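Long-range contacts in D-3-phosphoglycerate dehydrogenase oxidoreductase protein (PDB 3GG9), which probably oxidises D-3-phosphoglycerate, using NAD as cofactor: residues 70-75 / 97-102; 3-8 / 49-54; 61-66 / 91-96. One frame throughout, in Å; residues are numbered along the deposited sequence.

Interaction 1 (70-75 / 97-102); sequences PKLKII and KGVVVL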
# COMPACT_ATOMS: atom_id res chain seq x y z
N PRO A 70 -15.11 18.14 38.84
CA PRO A 70 -14.56 19.16 39.74
C PRO A 70 -13.02 19.16 39.88
O PRO A 70 -12.42 20.23 40.06
CB PRO A 70 -15.23 18.84 41.08
CG PRO A 70 -15.63 17.42 41.00
CD PRO A 70 -15.96 17.17 39.56
N LYS A 71 -12.39 17.99 39.77
CA LYS A 71 -10.95 17.88 40.04
C LYS A 71 -10.04 18.22 38.86
O LYS A 71 -8.82 18.33 39.03
CB LYS A 71 -10.61 16.49 40.60
CG LYS A 71 -11.56 16.02 41.68
CD LYS A 71 -10.83 15.33 42.81
CE LYS A 71 -11.77 15.06 43.98
NZ LYS A 71 -12.52 16.29 44.40
N LEU A 72 -10.62 18.40 37.67
CA LEU A 72 -9.83 18.61 36.45
C LEU A 72 -9.16 19.97 36.42
O LEU A 72 -9.82 21.00 36.58
CB LEU A 72 -10.70 18.46 35.19
CG LEU A 72 -9.94 18.57 33.86
CD1 LEU A 72 -8.89 17.45 33.73
CD2 LEU A 72 -10.88 18.54 32.67
N LYS A 73 -7.84 19.97 36.20
CA LYS A 73 -7.06 21.20 36.15
C LYS A 73 -6.42 21.45 34.78
O LYS A 73 -6.24 22.61 34.38
CB LYS A 73 -5.97 21.17 37.22
CG LYS A 73 -6.50 21.14 38.65
CD LYS A 73 -5.39 21.30 39.67
CE LYS A 73 -4.87 19.96 40.16
NZ LYS A 73 -4.53 20.04 41.61
N ILE A 74 -6.06 20.37 34.09
CA ILE A 74 -5.33 20.42 32.83
C ILE A 74 -5.93 19.47 31.79
O ILE A 74 -6.22 18.31 32.09
CB ILE A 74 -3.83 20.02 33.06
CG1 ILE A 74 -3.12 21.06 33.92
CG2 ILE A 74 -3.10 19.82 31.72
CD1 ILE A 74 -1.85 20.53 34.66
N ILE A 75 -6.12 19.96 30.58
CA ILE A 75 -6.30 19.10 29.41
C ILE A 75 -5.07 19.31 28.53
O ILE A 75 -4.76 20.45 28.15
CB ILE A 75 -7.58 19.44 28.64
CG1 ILE A 75 -8.80 19.13 29.49
CG2 ILE A 75 -7.66 18.61 27.32
CD1 ILE A 75 -10.04 19.89 29.04
N LYS A 97 -14.06 27.29 33.91
CA LYS A 97 -13.71 26.42 35.04
C LYS A 97 -12.27 26.62 35.50
O LYS A 97 -11.84 26.02 36.48
CB LYS A 97 -13.94 24.94 34.68
CG LYS A 97 -15.35 24.59 34.19
CD LYS A 97 -16.33 24.37 35.34
CE LYS A 97 -17.63 23.75 34.84
NZ LYS A 97 -18.34 24.60 33.83
N GLY A 98 -11.52 27.47 34.79
CA GLY A 98 -10.09 27.62 35.06
C GLY A 98 -9.32 26.34 34.75
O GLY A 98 -8.37 26.00 35.46
N VAL A 99 -9.76 25.62 33.72
CA VAL A 99 -9.07 24.43 33.20
C VAL A 99 -8.20 24.87 32.04
O VAL A 99 -8.72 25.39 31.04
CB VAL A 99 -10.09 23.36 32.74
CG1 VAL A 99 -9.39 22.21 32.00
CG2 VAL A 99 -10.85 22.82 33.94
N VAL A 100 -6.87 24.71 32.17
CA VAL A 100 -5.98 25.10 31.07
C VAL A 100 -5.91 24.02 30.00
O VAL A 100 -5.83 22.83 30.30
CB VAL A 100 -4.55 25.55 31.53
CG1 VAL A 100 -4.63 26.84 32.32
CG2 VAL A 100 -3.83 24.47 32.31
N VAL A 101 -5.97 24.46 28.75
CA VAL A 101 -5.83 23.55 27.62
C VAL A 101 -4.45 23.74 27.03
O VAL A 101 -4.07 24.84 26.63
CB VAL A 101 -6.94 23.76 26.57
CG1 VAL A 101 -6.67 22.89 25.33
CG2 VAL A 101 -8.31 23.41 27.18
N LEU A 102 -3.67 22.66 27.01
CA LEU A 102 -2.30 22.72 26.53
C LEU A 102 -2.26 22.23 25.09
O LEU A 102 -2.91 21.25 24.74
CB LEU A 102 -1.37 21.89 27.42
CG LEU A 102 -1.51 22.09 28.93
CD1 LEU A 102 -0.42 21.38 29.67
CD2 LEU A 102 -1.53 23.56 29.32
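With CG1 of Val99 anti to its backbone N (chi1 171°) and CG1 of Ile75 anti to its own carbonyl carbon (chi1 -65°), the two branches cross obliquely on one face of the sheet, Ile75 CD1 ending 3.8 Å from Val99 CG1. Leu72, its CG likewise anti to N, reaches the same Val99 methyl at about a right angle with CD2. The other Val99 branch, CG2, rests against the carbonyl oxygen Leu72 O at 3.4 Å. On the other face the side chains of Ile74 and Val100 run abreast, CG1 of Ile74 against CG2 of Val100, and Ile74 CG2 meets Leu102 CD1 at 3.7 Å; helix 306-324 covers this side through Ile323. Three backbone hydrogen bonds tie the strands. Val100 N reaches Lys73 O from above the carbonyl plane, a less straight bond than the next two. Ile75 N to Val100 O (2.9 Å) and Leu102 N to Ile75 O (2.7 Å) run nearly along their C=O axes. Gly98, with positive phi, closes helix 91-97 in a Schellman motif and turns the chain into strand 100-102. Parallel neighbours joined through that helix form a beta-alpha-beta crossover at the edge of the flavodoxin-like five-stranded parallel sheet of D-2-hydroxyacid dehydrogenases.

Interaction 2 (3-8 / 49-54); sequences LKIAVL and VEALVL. Unlike the reference sequence in segment 3-8: Leu3 (reference Met). Unlike the reference sequence in segment 49-54: Leu52 (reference Ile).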
# COMPACT_ATOMS: atom_id res chain seq x y z
N LEU A 3 0.30 14.29 40.03
CA LEU A 3 -1.07 14.33 39.53
C LEU A 3 -1.60 12.95 39.21
O LEU A 3 -0.85 12.01 38.91
CB LEU A 3 -1.16 15.22 38.27
CG LEU A 3 -0.71 16.69 38.32
CD1 LEU A 3 -0.78 17.35 36.96
CD2 LEU A 3 -1.55 17.50 39.30
N LYS A 4 -2.92 12.84 39.28
CA LYS A 4 -3.66 11.70 38.75
C LYS A 4 -3.91 12.06 37.27
O LYS A 4 -4.58 13.07 36.97
CB LYS A 4 -4.96 11.56 39.53
CG LYS A 4 -5.39 10.13 39.82
CD LYS A 4 -6.50 9.68 38.88
CE LYS A 4 -6.97 8.27 39.22
NZ LYS A 4 -7.76 7.69 38.09
N ILE A 5 -3.33 11.27 36.36
CA ILE A 5 -3.39 11.53 34.92
C ILE A 5 -4.12 10.41 34.20
O ILE A 5 -3.93 9.23 34.53
CB ILE A 5 -1.96 11.72 34.33
CG1 ILE A 5 -1.30 12.94 34.95
CG2 ILE A 5 -1.98 11.81 32.77
CD1 ILE A 5 0.15 13.12 34.61
N ALA A 6 -5.00 10.77 33.27
CA ALA A 6 -5.63 9.79 32.41
C ALA A 6 -5.38 10.11 30.94
O ALA A 6 -5.42 11.27 30.52
CB ALA A 6 -7.11 9.70 32.68
N VAL A 7 -5.11 9.05 30.17
CA VAL A 7 -4.99 9.12 28.72
C VAL A 7 -6.17 8.33 28.16
O VAL A 7 -6.35 7.16 28.49
CB VAL A 7 -3.69 8.46 28.19
CG1 VAL A 7 -3.58 8.68 26.69
CG2 VAL A 7 -2.43 8.99 28.92
N LEU A 8 -6.94 8.97 27.29
CA LEU A 8 -8.15 8.36 26.74
C LEU A 8 -7.92 7.74 25.36
O LEU A 8 -7.00 8.14 24.65
CB LEU A 8 -9.21 9.45 26.62
CG LEU A 8 -9.73 10.08 27.92
CD1 LEU A 8 -10.88 11.01 27.59
CD2 LEU A 8 -10.21 8.98 28.89
N VAL A 49 -9.36 12.45 38.04
CA VAL A 49 -8.15 12.91 37.34
C VAL A 49 -8.00 14.41 37.36
O VAL A 49 -8.96 15.15 37.19
CB VAL A 49 -7.94 12.27 35.91
CG1 VAL A 49 -8.78 11.02 35.74
CG2 VAL A 49 -8.15 13.26 34.77
N GLU A 50 -6.77 14.86 37.57
CA GLU A 50 -6.47 16.26 37.55
C GLU A 50 -5.93 16.65 36.18
O GLU A 50 -6.03 17.82 35.79
CB GLU A 50 -5.45 16.58 38.64
CG GLU A 50 -5.85 16.07 40.02
CD GLU A 50 -4.66 15.85 40.92
OE1 GLU A 50 -4.10 16.85 41.43
OE2 GLU A 50 -4.28 14.68 41.13
N ALA A 51 -5.35 15.70 35.46
CA ALA A 51 -4.82 15.97 34.11
C ALA A 51 -5.27 14.95 33.10
O ALA A 51 -5.16 13.75 33.31
CB ALA A 51 -3.29 16.10 34.11
N LEU A 52 -5.79 15.43 31.98
CA LEU A 52 -6.35 14.56 30.97
C LEU A 52 -5.53 14.74 29.71
O LEU A 52 -5.34 15.86 29.26
CB LEU A 52 -7.81 14.95 30.73
CG LEU A 52 -8.84 13.98 30.18
CD1 LEU A 52 -8.84 12.64 30.90
CD2 LEU A 52 -10.19 14.65 30.30
N VAL A 53 -5.03 13.63 29.17
CA VAL A 53 -4.37 13.64 27.88
C VAL A 53 -5.33 13.11 26.81
O VAL A 53 -5.84 11.98 26.92
CB VAL A 53 -3.05 12.85 27.87
CG1 VAL A 53 -2.38 12.90 26.46
CG2 VAL A 53 -2.10 13.41 28.94
N LEU A 54 -5.57 13.93 25.80
CA LEU A 54 -6.45 13.58 24.69
C LEU A 54 -5.63 13.22 23.45
O LEU A 54 -4.63 13.88 23.13
CB LEU A 54 -7.40 14.73 24.35
CG LEU A 54 -8.39 15.20 25.43
CD1 LEU A 54 -9.29 16.31 24.89
CD2 LEU A 54 -9.25 14.04 25.92
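Strands 4-7 and 51-54 are parallel neighbours inside the five-stranded sheet, with strand 28-31 flanking the first and strand 74-77 the second. Their axes approach to 4.7 Å at a crossing angle of -17°. At the start of the pair Lys4 is clasped by Glu50. Glu50 CG lies anti to the carbonyl carbon and the chain runs on extended, so that OE2 accepts from Lys4 N at 2.9 Å, the donor standing above the carboxylate plane. Lys4 O in turn takes Glu50 N and Ala51 N in its carbonyl plane, Ala51 N lying 3.1 Å from Lys4 O. Regular pairing follows: Ala6 N donates to Ala51 O, Val53 N to Ala6 O in the shortest and straightest bond (2.7 Å, 174°), and Leu8 N to Val53 O.

On the face of Ala6 and Leu52, Ala6 CB touches Val49 CG1 at 3.7 Å and, in a direction roughly perpendicular to this, Leu52 CD1 at 3.8 Å. The Leu8 side chain lies aslant to that of Leu52, Leu8 CG 4.0 Å from Leu52 CD1, and is aligned with Leu54, CD1 meeting CD2. The face of Ile5, Ala51, Val7 and Val53 carries the Ile5 CG1 to Ala51 CB contact at 3.8 Å, and helix 306-324 packs on it through Phe317 and Ile320. Such buried, almost wholly aliphatic parallel strands with helices against the sheet are characteristic of the flavodoxin-like catalytic domain of D-2-hydroxyacid dehydrogenases.

Interaction 3 (61-66 / 91-96); sequences VTRQLL and LEACTD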
# COMPACT_ATOMS: atom_id res chain seq x y z
N VAL A 61 -14.72 17.40 24.39
CA VAL A 61 -14.87 17.92 25.74
C VAL A 61 -15.90 19.04 25.72
O VAL A 61 -15.65 20.14 25.20
CB VAL A 61 -13.50 18.36 26.33
CG1 VAL A 61 -13.68 19.14 27.64
CG2 VAL A 61 -12.63 17.12 26.58
N THR A 62 -17.07 18.73 26.27
CA THR A 62 -18.22 19.63 26.32
C THR A 62 -18.31 20.35 27.68
O THR A 62 -17.72 19.89 28.67
CB THR A 62 -19.52 18.84 26.10
OG1 THR A 62 -19.70 17.91 27.17
CG2 THR A 62 -19.51 18.07 24.76
N ARG A 63 -19.05 21.46 27.73
CA ARG A 63 -19.41 22.13 28.99
C ARG A 63 -20.10 21.17 29.96
O ARG A 63 -19.82 21.19 31.16
CB ARG A 63 -20.31 23.35 28.74
CG ARG A 63 -20.54 24.24 29.98
CD ARG A 63 -21.33 25.52 29.68
NE ARG A 63 -20.54 26.54 28.98
CZ ARG A 63 -19.75 27.44 29.57
NH1 ARG A 63 -19.08 28.31 28.83
NH2 ARG A 63 -19.62 27.48 30.90
N GLN A 64 -20.99 20.32 29.43
CA GLN A 64 -21.73 19.36 30.24
C GLN A 64 -20.81 18.31 30.89
O GLN A 64 -21.11 17.81 31.98
CB GLN A 64 -22.88 18.70 29.46
CG GLN A 64 -22.86 18.90 27.93
CD GLN A 64 -23.33 20.29 27.50
OE1 GLN A 64 -22.67 20.95 26.69
NE2 GLN A 64 -24.47 20.72 28.03
N LEU A 65 -19.70 18.01 30.23
CA LEU A 65 -18.70 17.12 30.80
C LEU A 65 -17.93 17.86 31.89
O LEU A 65 -17.78 17.34 32.99
CB LEU A 65 -17.76 16.58 29.72
CG LEU A 65 -16.64 15.66 30.22
CD1 LEU A 65 -17.20 14.34 30.77
CD2 LEU A 65 -15.61 15.45 29.11
N LEU A 66 -17.49 19.08 31.58
CA LEU A 66 -16.72 19.89 32.54
C LEU A 66 -17.49 20.20 33.84
O LEU A 66 -16.88 20.31 34.91
CB LEU A 66 -16.22 21.17 31.88
CG LEU A 66 -15.23 20.94 30.74
CD1 LEU A 66 -15.15 22.15 29.84
CD2 LEU A 66 -13.83 20.55 31.25
N LEU A 91 -13.42 25.64 24.56
CA LEU A 91 -12.34 26.39 25.21
C LEU A 91 -12.86 27.43 26.19
O LEU A 91 -12.25 27.66 27.24
CB LEU A 91 -11.45 27.07 24.16
CG LEU A 91 -10.69 26.11 23.24
CD1 LEU A 91 -9.78 26.88 22.29
CD2 LEU A 91 -9.88 25.12 24.07
N GLU A 92 -14.00 28.04 25.85
CA GLU A 92 -14.66 29.02 26.71
C GLU A 92 -15.17 28.37 28.00
O GLU A 92 -15.02 28.95 29.07
CB GLU A 92 -15.79 29.74 25.96
CG GLU A 92 -15.35 31.01 25.21
CD GLU A 92 -14.15 30.79 24.31
OE1 GLU A 92 -14.20 29.89 23.44
OE2 GLU A 92 -13.15 31.52 24.47
N ALA A 93 -15.75 27.18 27.88
CA ALA A 93 -16.18 26.42 29.06
C ALA A 93 -15.00 26.02 29.94
O ALA A 93 -15.13 26.03 31.17
CB ALA A 93 -17.01 25.22 28.68
N CYS A 94 -13.87 25.68 29.31
CA CYS A 94 -12.62 25.37 30.01
C CYS A 94 -12.12 26.59 30.77
O CYS A 94 -11.78 26.50 31.94
CB CYS A 94 -11.54 24.87 29.04
SG CYS A 94 -11.80 23.18 28.45
N THR A 95 -12.08 27.73 30.07
CA THR A 95 -11.67 29.00 30.64
C THR A 95 -12.55 29.39 31.84
O THR A 95 -12.04 29.89 32.84
CB THR A 95 -11.66 30.11 29.57
OG1 THR A 95 -10.77 29.72 28.51
CG2 THR A 95 -11.20 31.43 30.14
N ASP A 96 -13.86 29.12 31.75
CA ASP A 96 -14.83 29.33 32.84
C ASP A 96 -14.52 28.52 34.10
O ASP A 96 -14.70 29.02 35.22
CB ASP A 96 -16.26 29.00 32.38
CG ASP A 96 -16.85 30.07 31.47
OD1 ASP A 96 -16.26 31.17 31.35
OD2 ASP A 96 -17.92 29.81 30.87
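Asp96 OD2 is gripped by two N-H groups, both from the Arg63 guanidinium: NH1 at 2.8 Å and NH2 at 2.9 Å. This end-on salt bridge joins two helices of an alpha/beta domain, the short helix 63-66 and helix 91-97, the latter being the connection of a beta-alpha-beta unit. Both bonds converge on one oxygen, which lies close to the guanidinium plane. At the acid the two bonds differ: NH2 uses the anti lone pair of OD2, whereas NH1 comes from above the carboxylate plane; the two flat groups are turned 47° against each other. Arg63 gets there with CG anti to the backbone N, a straight chi2 and a bend at chi3 (-74°) that lays the guanidinium over Ala93.

The Ala93 methyl sits over the centre of one guanidinium face, CB 3.6 Å from the plane, and also touches Arg63 CB and CG. The charged group is thus placed by an apolar contact as well as by the acid, and the pairing would probably favour an ionised Asp96. Thr62 caps the start of helix 63-66, its OG1 accepting from Leu65 N at 3.1 Å. In helix 91-97, Leu91 O receives both Thr95 N and Thr95 OG1. Deeper in, toward Ile75 of strand 74-77, Leu66 CD1 reaches Ala93 CB and Cys94 SG, each at 3.8 Å.

The three contacts lie in one alpha/beta domain. Strands 51-54 and 74-77 are neighbours, so interaction 2 continues into interaction 1: Ile74 O lies 2.9 Å from Leu52 N and Ile74 N 3.1 Å from Glu50 O, both probable hydrogen bonds, and the centres of the two interactions are about 10 Å apart. Interaction 3 packs on the Ile75 and Val101 face of the sheet, through Cys94. Cys94 SG is 3.8 Å from Ile75 CD1 and 3.7 Å from Val101 CG2, and Val99 N, 2.8 Å from Cys94 O, probably bonds back into the last turn of helix 91-97. Interactions 2 and 3 touch through Leu54 CD1 and Val61 CG2. A bound glycerol lies about 10 Å from the Val7 side chain of interaction 2.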